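Membrane lipoprotein family protein (Aeropyrum pernix, PDB 4PEV) probably serves as the solute-binding lipoprotein of an ABC transporter, of the BMP family, binding adenosine, presumably for uptake. Local coordinates at residues R229-A240 / V254-A265; E286-I295 / V361-R369. One frame throughout, in Å; residues are numbered along the deposited sequence.

Contact 1 (R229-A240 / V254-A265). With ADN (adenosine), chain F.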
loop_
_atom_site.group_PDB
_atom_site.type_symbol
_atom_site.label_atom_id
_atom_site.label_comp_id
_atom_site.label_asym_id
_atom_site.label_seq_id
_atom_site.Cartn_x
_atom_site.Cartn_y
_atom_site.Cartn_z
ATOM N N ARG C 229 3.418 11.445 8.499
ATOM C CA ARG C 229 3.116 10.493 9.545
ATOM C C ARG C 229 2.302 9.352 8.942
ATOM O O ARG C 229 1.656 9.527 7.913
ATOM C CB ARG C 229 2.420 11.231 10.702
ATOM C CG ARG C 229 3.412 12.095 11.503
ATOM C CD ARG C 229 2.829 13.065 12.536
ATOM N NE ARG C 229 1.969 12.417 13.534
ATOM C CZ ARG C 229 2.386 11.606 14.513
ATOM N NH1 ARG C 229 3.672 11.319 14.665
ATOM N NH2 ARG C 229 1.504 11.071 15.354
ATOM N N PHE C 230 2.400 8.169 9.539
ATOM C CA PHE C 230 1.577 7.012 9.143
ATOM C C PHE C 230 0.485 6.692 10.156
ATOM O O PHE C 230 -0.335 5.818 9.922
ATOM C CB PHE C 230 2.437 5.773 9.013
ATOM C CG PHE C 230 3.174 5.681 7.723
ATOM C CD1 PHE C 230 2.484 5.598 6.524
ATOM C CD2 PHE C 230 4.569 5.626 7.701
ATOM C CE1 PHE C 230 3.167 5.489 5.323
ATOM C CE2 PHE C 230 5.250 5.524 6.505
ATOM C CZ PHE C 230 4.549 5.452 5.315
ATOM N N ASP C 231 0.459 7.423 11.262
ATOM C CA ASP C 231 -0.427 7.117 12.380
ATOM C C ASP C 231 -1.253 8.332 12.856
ATOM O O ASP C 231 -1.610 8.397 14.017
ATOM C CB ASP C 231 0.427 6.600 13.535
ATOM C CG ASP C 231 1.466 7.632 14.018
ATOM O OD1 ASP C 231 1.810 8.592 13.279
ATOM O OD2 ASP C 231 1.952 7.465 15.154
ATOM N N ASP C 232 -1.557 9.284 11.975
ATOM C CA ASP C 232 -2.297 10.475 12.378
ATOM C C ASP C 232 -3.561 10.694 11.506
ATOM O O ASP C 232 -3.557 11.514 10.596
ATOM C CB ASP C 232 -1.356 11.690 12.348
ATOM C CG ASP C 232 -1.896 12.895 13.140
ATOM O OD1 ASP C 232 -3.119 12.961 13.420
ATOM O OD2 ASP C 232 -1.089 13.795 13.471
ATOM N N PRO C 233 -4.645 9.963 11.790
ATOM C CA PRO C 233 -5.920 10.146 11.080
ATOM C C PRO C 233 -6.461 11.585 11.013
ATOM O O PRO C 233 -7.059 11.968 10.026
ATOM C CB PRO C 233 -6.896 9.271 11.876
ATOM C CG PRO C 233 -6.054 8.216 12.497
ATOM C CD PRO C 233 -4.671 8.787 12.680
ATOM N N THR C 234 -6.279 12.364 12.066
ATOM C CA THR C 234 -6.784 13.733 12.099
ATOM C C THR C 234 -6.064 14.593 11.081
ATOM O O THR C 234 -6.685 15.400 10.391
ATOM C CB THR C 234 -6.576 14.371 13.489
ATOM O OG1 THR C 234 -7.021 13.458 14.500
ATOM C CG2 THR C 234 -7.347 15.689 13.610
ATOM N N LEU C 235 -4.747 14.435 11.020
ATOM C CA LEU C 235 -3.927 15.116 10.025
ATOM C C LEU C 235 -4.273 14.631 8.611
ATOM O O LEU C 235 -4.228 15.397 7.654
ATOM C CB LEU C 235 -2.437 14.879 10.326
ATOM C CG LEU C 235 -1.401 15.458 9.355
ATOM C CD1 LEU C 235 -1.576 16.959 9.206
ATOM C CD2 LEU C 235 0.008 15.107 9.813
ATOM N N GLY C 236 -4.607 13.353 8.487
ATOM C CA GLY C 236 -5.088 12.806 7.229
ATOM C C GLY C 236 -6.372 13.461 6.750
ATOM O O GLY C 236 -6.528 13.702 5.560
ATOM N N LYS C 237 -7.282 13.755 7.677
ATOM C CA LYS C 237 -8.549 14.404 7.348
ATOM C C LYS C 237 -8.358 15.868 6.954
ATOM O O LYS C 237 -8.907 16.295 5.951
ATOM C CB LYS C 237 -9.542 14.288 8.510
ATOM C CG LYS C 237 -10.975 14.644 8.120
ATOM C CD LYS C 237 -11.941 14.749 9.307
ATOM C CE LYS C 237 -12.088 13.419 10.043
ATOM N NZ LYS C 237 -13.514 13.137 10.415
ATOM N N THR C 238 -7.587 16.636 7.725
ATOM C CA THR C 238 -7.375 18.055 7.396
ATOM C C THR C 238 -6.657 18.200 6.068
ATOM O O THR C 238 -6.994 19.080 5.276
ATOM C CB THR C 238 -6.566 18.844 8.453
ATOM O OG1 THR C 238 -5.263 18.267 8.603
ATOM C CG2 THR C 238 -7.272 18.860 9.783
ATOM N N THR C 239 -5.666 17.353 5.821
ATOM C CA THR C 239 -4.975 17.385 4.541
ATOM C C THR C 239 -5.976 17.237 3.400
ATOM O O THR C 239 -5.958 18.028 2.460
ATOM C CB THR C 239 -3.916 16.275 4.412
ATOM O OG1 THR C 239 -3.016 16.340 5.521
ATOM C CG2 THR C 239 -3.133 16.428 3.101
ATOM N N ALA C 240 -6.855 16.237 3.514
ATOM C CA ALA C 240 -7.870 15.939 2.499
ATOM C C ALA C 240 -8.864 17.064 2.315
ATOM O O ALA C 240 -9.250 17.344 1.193
ATOM C CB ALA C 240 -8.608 14.656 2.833
ATOM N N VAL C 254 -2.330 6.542 0.555
ATOM C CA VAL C 254 -1.000 5.940 0.631
ATOM C C VAL C 254 -0.298 6.289 1.960
ATOM O O VAL C 254 0.899 6.569 1.994
ATOM C CB VAL C 254 -0.113 6.360 -0.567
ATOM C CG1 VAL C 254 0.984 5.331 -0.786
ATOM C CG2 VAL C 254 -0.928 6.507 -1.843
ATOM N N ALA C 255 -1.031 6.189 3.062
ATOM C CA ALA C 255 -0.559 6.699 4.346
ATOM C C ALA C 255 -0.926 5.843 5.569
ATOM O O ALA C 255 -1.047 6.369 6.678
ATOM C CB ALA C 255 -1.085 8.114 4.524
ATOM N N GLY C 256 -1.075 4.535 5.391
ATOM C CA GLY C 256 -1.531 3.672 6.488
ATOM C C GLY C 256 -2.764 4.212 7.219
ATOM O O GLY C 256 -3.757 4.627 6.606
ATOM N N LEU C 257 -2.686 4.238 8.538
ATOM C CA LEU C 257 -3.794 4.689 9.353
ATOM C C LEU C 257 -4.175 6.128 9.016
ATOM O O LEU C 257 -5.353 6.500 9.099
ATOM C CB LEU C 257 -3.424 4.584 10.847
ATOM C CG LEU C 257 -4.450 5.129 11.855
ATOM C CD1 LEU C 257 -5.817 4.473 11.672
ATOM C CD2 LEU C 257 -3.967 4.969 13.280
ATOM N N THR C 258 -3.175 6.933 8.662
ATOM C CA THR C 258 -3.394 8.343 8.397
ATOM C C THR C 258 -4.520 8.554 7.403
ATOM O O THR C 258 -5.353 9.428 7.593
ATOM C CB THR C 258 -2.124 9.055 7.866
ATOM O OG1 THR C 258 -1.015 8.800 8.739
ATOM C CG2 THR C 258 -2.338 10.567 7.767
ATOM N N HIS C 259 -4.577 7.751 6.350
ATOM C CA HIS C 259 -5.596 8.002 5.325
ATOM C C HIS C 259 -6.958 7.419 5.652
ATOM O O HIS C 259 -7.822 7.417 4.793
ATOM C CB HIS C 259 -5.141 7.598 3.921
ATOM C CG HIS C 259 -5.070 6.129 3.687
ATOM N ND1 HIS C 259 -3.903 5.423 3.818
ATOM C CD2 HIS C 259 -6.002 5.238 3.278
ATOM C CE1 HIS C 259 -4.115 4.156 3.510
ATOM N NE2 HIS C 259 -5.381 4.015 3.181
ATOM N N VAL C 260 -7.166 6.924 6.873
ATOM C CA VAL C 260 -8.529 6.662 7.307
ATOM C C VAL C 260 -9.212 8.007 7.501
ATOM O O VAL C 260 -10.390 8.145 7.214
ATOM C CB VAL C 260 -8.611 5.816 8.582
ATOM C CG1 VAL C 260 -10.022 5.862 9.174
ATOM C CG2 VAL C 260 -8.210 4.380 8.270
ATOM N N GLY C 261 -8.471 9.007 7.966
ATOM C CA GLY C 261 -8.981 10.373 8.009
ATOM C C GLY C 261 -9.345 10.849 6.621
ATOM O O GLY C 261 -10.363 11.497 6.421
HETATM N N MSE C 262 -8.511 10.529 5.648
HETATM C CA MSE C 262 -8.830 10.867 4.275
HETATM C C MSE C 262 -10.190 10.330 3.904
HETATM O O MSE C 262 -11.010 11.057 3.364
HETATM C CB MSE C 262 -7.754 10.279 3.373
HETATM C CG MSE C 262 -7.875 10.755 1.940
HETATM SE SE MSE C 262 -6.881 9.492 0.805
HETATM C CE MSE C 262 -8.152 7.978 0.744
ATOM N N PHE C 263 -10.433 9.053 4.196
ATOM C CA PHE C 263 -11.710 8.411 3.906
ATOM C C PHE C 263 -12.844 9.188 4.521
ATOM O O PHE C 263 -13.884 9.390 3.887
ATOM C CB PHE C 263 -11.789 7.010 4.494
ATOM C CG PHE C 263 -10.940 5.988 3.802
ATOM C CD1 PHE C 263 -10.598 6.105 2.465
ATOM C CD2 PHE C 263 -10.540 4.847 4.495
ATOM C CE1 PHE C 263 -9.830 5.125 1.850
ATOM C CE2 PHE C 263 -9.789 3.860 3.883
ATOM C CZ PHE C 263 -9.425 4.000 2.562
ATOM N N ASN C 264 -12.655 9.608 5.763
ATOM C CA ASN C 264 -13.698 10.339 6.455
ATOM C C ASN C 264 -13.946 11.713 5.864
ATOM O O ASN C 264 -15.060 12.183 5.885
ATOM C CB ASN C 264 -13.404 10.412 7.941
ATOM C CG ASN C 264 -13.447 9.048 8.596
ATOM O OD1 ASN C 264 -14.215 8.172 8.211
ATOM N ND2 ASN C 264 -12.616 8.866 9.595
ATOM N N ALA C 265 -12.920 12.334 5.303
ATOM C CA ALA C 265 -13.068 13.635 4.667
ATOM C C ALA C 265 -13.908 13.551 3.384
ATOM O O ALA C 265 -14.721 14.455 3.095
ATOM C CB ALA C 265 -11.699 14.220 4.365
HETATM O "O5'" ADN F . -0.427 2.730 3.446
HETATM C "C5'" ADN F . 0.393 2.991 2.290
HETATM C "C4'" ADN F . 1.843 2.504 2.387
HETATM O "O4'" ADN F . 2.576 3.199 3.399
HETATM C "C3'" ADN F . 2.062 1.030 2.716
HETATM O "O3'" ADN F . 1.892 0.187 1.572
HETATM C "C2'" ADN F . 3.483 1.035 3.269
HETATM O "O2'" ADN F . 4.488 1.005 2.246
HETATM C "C1'" ADN F . 3.551 2.350 3.999
HETATM N N9 ADN F . 3.206 2.188 5.424
HETATM C C8 ADN F . 1.969 2.095 5.968
HETATM N N7 ADN F . 2.033 1.969 7.320
HETATM C C5 ADN F . 3.343 1.990 7.644
HETATM C C6 ADN F . 4.148 1.900 8.881
HETATM N N6 ADN F . 3.535 1.755 10.070
HETATM N N1 ADN F . 5.500 1.953 8.779
HETATM C C2 ADN F . 6.131 2.085 7.593
HETATM N N3 ADN F . 5.468 2.172 6.433
HETATM C C4 ADN F . 4.109 2.128 6.392
#
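Thr258 OG1 is gripped from the 229-240 side twice: it donates to Arg229 O at 2.9 Å, reaching that carbonyl from above its plane, and it accepts a weak bond from Asp232 N. Its methyl, CG2, packs against Gly236 CA, 3.6 Å away. One residue earlier, Leu257 lays CG on Pro233 CG, the two side chains crossing obliquely. Beyond them the helices run together on glycine, their axes closing to 6.0 Å at -44°. Gly261 CA sits 3.2 Å from Pro233 O and Gly236 CA 3.4 Å from Thr258 O, both CA-H...O contacts; with no side chain on Gly236 and Gly261, the two backbones lie directly against each other. Further along, Ala240 CB meets Ala265 CB at 3.5 Å. At the other end lies adenosine. With CG anti to its carbonyl carbon (chi1 -81°), Phe230 lays one ring face on the base, ADN C4 standing 3.4 Å above the ring centre, while the ring edge abuts the backbone of Ala255. Gly256 N donates to ADN O5' at 2.7 Å. Two close-packed helices whose N-terminal loops supply an aromatic face for the base and a backbone N-H thus form one wall of the adenosine pocket in this periplasmic-binding-protein fold.

Contact 2 (E286-I295 / V361-R369); sequences EWYDPQTIII and VVEIVMSQR
Glu286 begins the contact, meeting helix 361-369 in two ways. Its CB packs 3.7 Å from Val365 CG2, and the chain then bends at chi2 (90°) to carry the carboxylate to Arg369, where OE2 forms a salt bridge with NH2 at 3.1 Å. The carboxylate and guanidinium planes are 33° apart, and OE2 lies at the edge of the guanidinium. Ser334 also bonds to OE2, while Ser284 and Ser296 hold OE1, so the buried carboxylate is well supplied with partners. At Trp287 it is the backbone that touches, CA resting against Val361 CG1 while the indole leads away. Pro290 brings its ring onto the helix, with CG 4.0 Å from Val361 CG2, and CB against both Ile364 CG2 and Val365 CG2. Gln291 contributes its carbonyl: Gln368 NE2 donates to Gln291 O at 2.7 Å, in the carbonyl plane and on a lone pair, with the oxygen also in the amide plane of Gln368. Ile294 lays CG1 and CD1 across the backbone and CB of Gln368. Its carbonyl oxygen receives Arg369 NE at 2.9 Å, nearly along the C=O axis, plus a weaker bond from NH2. The arginine chain, extended from CG to NE, sets the guanidinium edge-on to this oxygen. Ile295 CD1 then covers one guanidinium face, 3.6 Å above its centre, and Met366 CE lies over the opposite face toward the rim. Through these interactions segment 361-369 crosses strand residues 293-295 at -74°. Helix 336-348 adds Ile339 beside Arg369 and Ala346 beside Trp287, strand 277-282 pairs with the strand, and helix 258-271 packs against Ile293.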
loop_
_atom_site.group_PDB
_atom_site.type_symbol
_atom_site.label_atom_id
_atom_site.label_comp_id
_atom_site.label_asym_id
_atom_site.label_seq_id
_atom_site.Cartn_x
_atom_site.Cartn_y
_atom_site.Cartn_z
ATOM N N GLU C 286 -12.720 -1.225 0.819
ATOM C CA GLU C 286 -14.004 -0.744 0.307
ATOM C C GLU C 286 -15.076 -0.846 1.375
ATOM O O GLU C 286 -15.936 0.026 1.514
ATOM C CB GLU C 286 -14.422 -1.535 -0.944
ATOM C CG GLU C 286 -13.649 -1.174 -2.225
ATOM C CD GLU C 286 -12.383 -1.985 -2.458
ATOM O OE1 GLU C 286 -11.698 -2.349 -1.482
ATOM O OE2 GLU C 286 -12.060 -2.233 -3.636
ATOM N N TRP C 287 -15.007 -1.927 2.139
ATOM C CA TRP C 287 -15.939 -2.184 3.238
ATOM C C TRP C 287 -16.077 -1.029 4.212
ATOM O O TRP C 287 -17.096 -0.916 4.871
ATOM C CB TRP C 287 -15.509 -3.447 4.011
ATOM C CG TRP C 287 -14.208 -3.290 4.700
ATOM C CD1 TRP C 287 -12.994 -3.633 4.225
ATOM C CD2 TRP C 287 -13.992 -2.694 5.984
ATOM N NE1 TRP C 287 -12.030 -3.297 5.130
ATOM C CE2 TRP C 287 -12.617 -2.723 6.223
ATOM C CE3 TRP C 287 -14.846 -2.149 6.965
ATOM C CZ2 TRP C 287 -12.054 -2.232 7.389
ATOM C CZ3 TRP C 287 -14.295 -1.659 8.126
ATOM C CH2 TRP C 287 -12.904 -1.702 8.330
ATOM N N TYR C 288 -15.053 -0.190 4.335
ATOM C CA TYR C 288 -15.107 0.903 5.311
ATOM C C TYR C 288 -16.238 1.894 4.951
ATOM O O TYR C 288 -17.022 2.291 5.817
ATOM C CB TYR C 288 -13.731 1.583 5.471
ATOM C CG TYR C 288 -13.685 2.687 6.517
ATOM C CD1 TYR C 288 -13.550 2.395 7.871
ATOM C CD2 TYR C 288 -13.769 4.026 6.142
ATOM C CE1 TYR C 288 -13.506 3.400 8.823
ATOM C CE2 TYR C 288 -13.730 5.040 7.085
ATOM C CZ TYR C 288 -13.597 4.725 8.425
ATOM O OH TYR C 288 -13.558 5.749 9.351
ATOM N N ASP C 289 -16.320 2.258 3.671
ATOM C CA ASP C 289 -17.488 2.952 3.112
ATOM C C ASP C 289 -17.527 2.710 1.615
ATOM O O ASP C 289 -16.753 3.312 0.882
ATOM C CB ASP C 289 -17.480 4.459 3.376
ATOM C CG ASP C 289 -18.631 5.176 2.665
ATOM O OD1 ASP C 289 -19.721 4.588 2.468
ATOM O OD2 ASP C 289 -18.445 6.335 2.279
ATOM N N PRO C 290 -18.436 1.843 1.147
ATOM C CA PRO C 290 -18.370 1.411 -0.251
ATOM C C PRO C 290 -18.930 2.421 -1.276
ATOM O O PRO C 290 -18.608 2.341 -2.467
ATOM C CB PRO C 290 -19.196 0.116 -0.245
ATOM C CG PRO C 290 -19.623 -0.113 1.172
ATOM C CD PRO C 290 -19.575 1.221 1.833
ATOM N N GLN C 291 -19.763 3.345 -0.822
ATOM C CA GLN C 291 -20.279 4.389 -1.689
ATOM C C GLN C 291 -19.139 5.242 -2.215
ATOM O O GLN C 291 -19.124 5.601 -3.382
ATOM C CB GLN C 291 -21.279 5.277 -0.940
ATOM C CG GLN C 291 -22.654 4.649 -0.712
ATOM C CD GLN C 291 -23.275 5.055 0.624
ATOM O OE1 GLN C 291 -22.580 5.160 1.640
ATOM N NE2 GLN C 291 -24.589 5.273 0.631
ATOM N N THR C 292 -18.175 5.552 -1.357
ATOM C CA THR C 292 -17.034 6.399 -1.744
ATOM C C THR C 292 -15.703 5.653 -2.007
ATOM O O THR C 292 -14.855 6.156 -2.752
ATOM C CB THR C 292 -16.796 7.520 -0.701
ATOM O OG1 THR C 292 -16.427 6.953 0.570
ATOM C CG2 THR C 292 -18.071 8.398 -0.554
ATOM N N ILE C 293 -15.510 4.482 -1.400
ATOM C CA ILE C 293 -14.249 3.751 -1.549
ATOM C C ILE C 293 -14.436 2.771 -2.680
ATOM O O ILE C 293 -14.907 1.668 -2.483
ATOM C CB ILE C 293 -13.799 3.047 -0.246
ATOM C CG1 ILE C 293 -13.699 4.079 0.875
ATOM C CG2 ILE C 293 -12.432 2.395 -0.417
ATOM C CD1 ILE C 293 -13.559 3.491 2.265
ATOM N N ILE C 294 -14.057 3.191 -3.874
ATOM C CA ILE C 294 -14.469 2.491 -5.091
ATOM C C ILE C 294 -13.554 1.310 -5.467
ATOM O O ILE C 294 -13.995 0.379 -6.124
ATOM C CB ILE C 294 -14.609 3.507 -6.245
ATOM C CG1 ILE C 294 -15.557 2.989 -7.323
ATOM C CG2 ILE C 294 -13.252 3.879 -6.823
ATOM C CD1 ILE C 294 -15.674 3.918 -8.514
ATOM N N ILE C 295 -12.298 1.346 -5.035
ATOM C CA ILE C 295 -11.322 0.324 -5.386
ATOM C C ILE C 295 -10.131 0.407 -4.443
ATOM O O ILE C 295 -9.963 1.399 -3.754
ATOM C CB ILE C 295 -10.854 0.476 -6.859
ATOM C CG1 ILE C 295 -10.186 -0.807 -7.366
ATOM C CG2 ILE C 295 -9.913 1.662 -7.021
ATOM C CD1 ILE C 295 -10.422 -1.070 -8.840
ATOM N N VAL C 361 -21.833 -5.021 0.466
ATOM C CA VAL C 361 -20.642 -4.222 0.157
ATOM C C VAL C 361 -20.192 -4.427 -1.285
ATOM O O VAL C 361 -19.844 -3.473 -1.958
ATOM C CB VAL C 361 -19.459 -4.538 1.104
ATOM C CG1 VAL C 361 -18.129 -4.040 0.533
ATOM C CG2 VAL C 361 -19.694 -3.932 2.481
ATOM N N VAL C 362 -20.191 -5.665 -1.760
ATOM C CA VAL C 362 -19.776 -5.936 -3.130
ATOM C C VAL C 362 -20.756 -5.333 -4.134
ATOM O O VAL C 362 -20.343 -4.688 -5.098
ATOM C CB VAL C 362 -19.652 -7.440 -3.410
ATOM C CG1 VAL C 362 -19.215 -7.687 -4.848
ATOM C CG2 VAL C 362 -18.645 -8.070 -2.473
ATOM N N GLU C 363 -22.054 -5.535 -3.913
ATOM C CA GLU C 363 -23.065 -4.994 -4.835
ATOM C C GLU C 363 -22.867 -3.497 -5.061
ATOM O O GLU C 363 -22.932 -3.022 -6.200
ATOM C CB GLU C 363 -24.484 -5.256 -4.326
ATOM C CG GLU C 363 -24.926 -6.709 -4.447
ATOM C CD GLU C 363 -26.176 -7.014 -3.625
ATOM O OE1 GLU C 363 -26.884 -6.058 -3.204
ATOM O OE2 GLU C 363 -26.440 -8.218 -3.388
ATOM N N ILE C 364 -22.596 -2.772 -3.978
ATOM C CA ILE C 364 -22.458 -1.327 -4.047
ATOM C C ILE C 364 -21.193 -0.888 -4.764
ATOM O O ILE C 364 -21.225 0.080 -5.502
ATOM C CB ILE C 364 -22.479 -0.666 -2.657
ATOM C CG1 ILE C 364 -23.802 -0.954 -1.936
ATOM C CG2 ILE C 364 -22.258 0.843 -2.789
ATOM C CD1 ILE C 364 -23.865 -0.394 -0.532
ATOM N N VAL C 365 -20.079 -1.570 -4.561
ATOM C CA VAL C 365 -18.852 -1.148 -5.224
ATOM C C VAL C 365 -18.981 -1.391 -6.725
ATOM O O VAL C 365 -18.625 -0.532 -7.532
ATOM C CB VAL C 365 -17.599 -1.876 -4.696
ATOM C CG1 VAL C 365 -16.363 -1.426 -5.462
ATOM C CG2 VAL C 365 -17.408 -1.639 -3.203
HETATM N N MSE C 366 -19.505 -2.557 -7.095
HETATM C CA MSE C 366 -19.633 -2.939 -8.503
HETATM C C MSE C 366 -20.593 -2.026 -9.193
HETATM O O MSE C 366 -20.467 -1.766 -10.393
HETATM C CB MSE C 366 -20.161 -4.362 -8.649
HETATM C CG MSE C 366 -19.226 -5.429 -8.083
HETATM SE SE MSE C 366 -17.401 -5.286 -8.830
HETATM C CE MSE C 366 -16.313 -5.937 -7.320
ATOM N N SER C 367 -21.566 -1.532 -8.440
ATOM C CA SER C 367 -22.515 -0.570 -8.954
ATOM C C SER C 367 -21.790 0.696 -9.358
ATOM O O SER C 367 -22.022 1.207 -10.442
ATOM C CB SER C 367 -23.564 -0.261 -7.887
ATOM O OG SER C 367 -24.582 0.561 -8.391
ATOM N N GLN C 368 -20.884 1.169 -8.505
ATOM C CA GLN C 368 -20.157 2.443 -8.720
ATOM C C GLN C 368 -19.037 2.367 -9.771
ATOM O O GLN C 368 -18.719 3.358 -10.426
ATOM C CB GLN C 368 -19.559 2.937 -7.401
ATOM C CG GLN C 368 -20.588 3.193 -6.305
ATOM C CD GLN C 368 -21.215 4.569 -6.400
ATOM O OE1 GLN C 368 -22.046 4.839 -7.261
ATOM N NE2 GLN C 368 -20.809 5.451 -5.516
ATOM N N ARG C 369 -18.432 1.194 -9.905
ATOM C CA ARG C 369 -17.459 0.941 -10.954
ATOM C C ARG C 369 -18.106 0.893 -12.341
ATOM O O ARG C 369 -17.475 1.274 -13.324
ATOM C CB ARG C 369 -16.758 -0.378 -10.685
ATOM C CG ARG C 369 -15.908 -0.369 -9.425
ATOM C CD ARG C 369 -15.071 -1.633 -9.333
ATOM N NE ARG C 369 -14.331 -1.721 -8.083
ATOM C CZ ARG C 369 -13.519 -2.726 -7.764
ATOM N NH1 ARG C 369 -13.334 -3.733 -8.616
ATOM N NH2 ARG C 369 -12.897 -2.732 -6.585
#

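From the N terminus, the chain first builds most of the sheet that begins with strand 54-59, then enters the second sheet, beside which both contacts lie. Contact 1 closes a short loop: 13 residues, including most of strand 248-254, separate its segments. After strand 277-282 the chain opens contact 2, which closes a longer loop of 65 residues that takes in helices 301-313 and 336-348. The two are in series, neither nested nor crossed, with centres about 19 Å apart. They meet through helix 258-271: Asn264 OD1 lies 2.8 Å from Tyr288 OH, a probable hydrogen bond, and Phe263 packs on Tyr288 and Ile293. Pocket-side helices and the later helix 358-372 are thereby tied to one sheet.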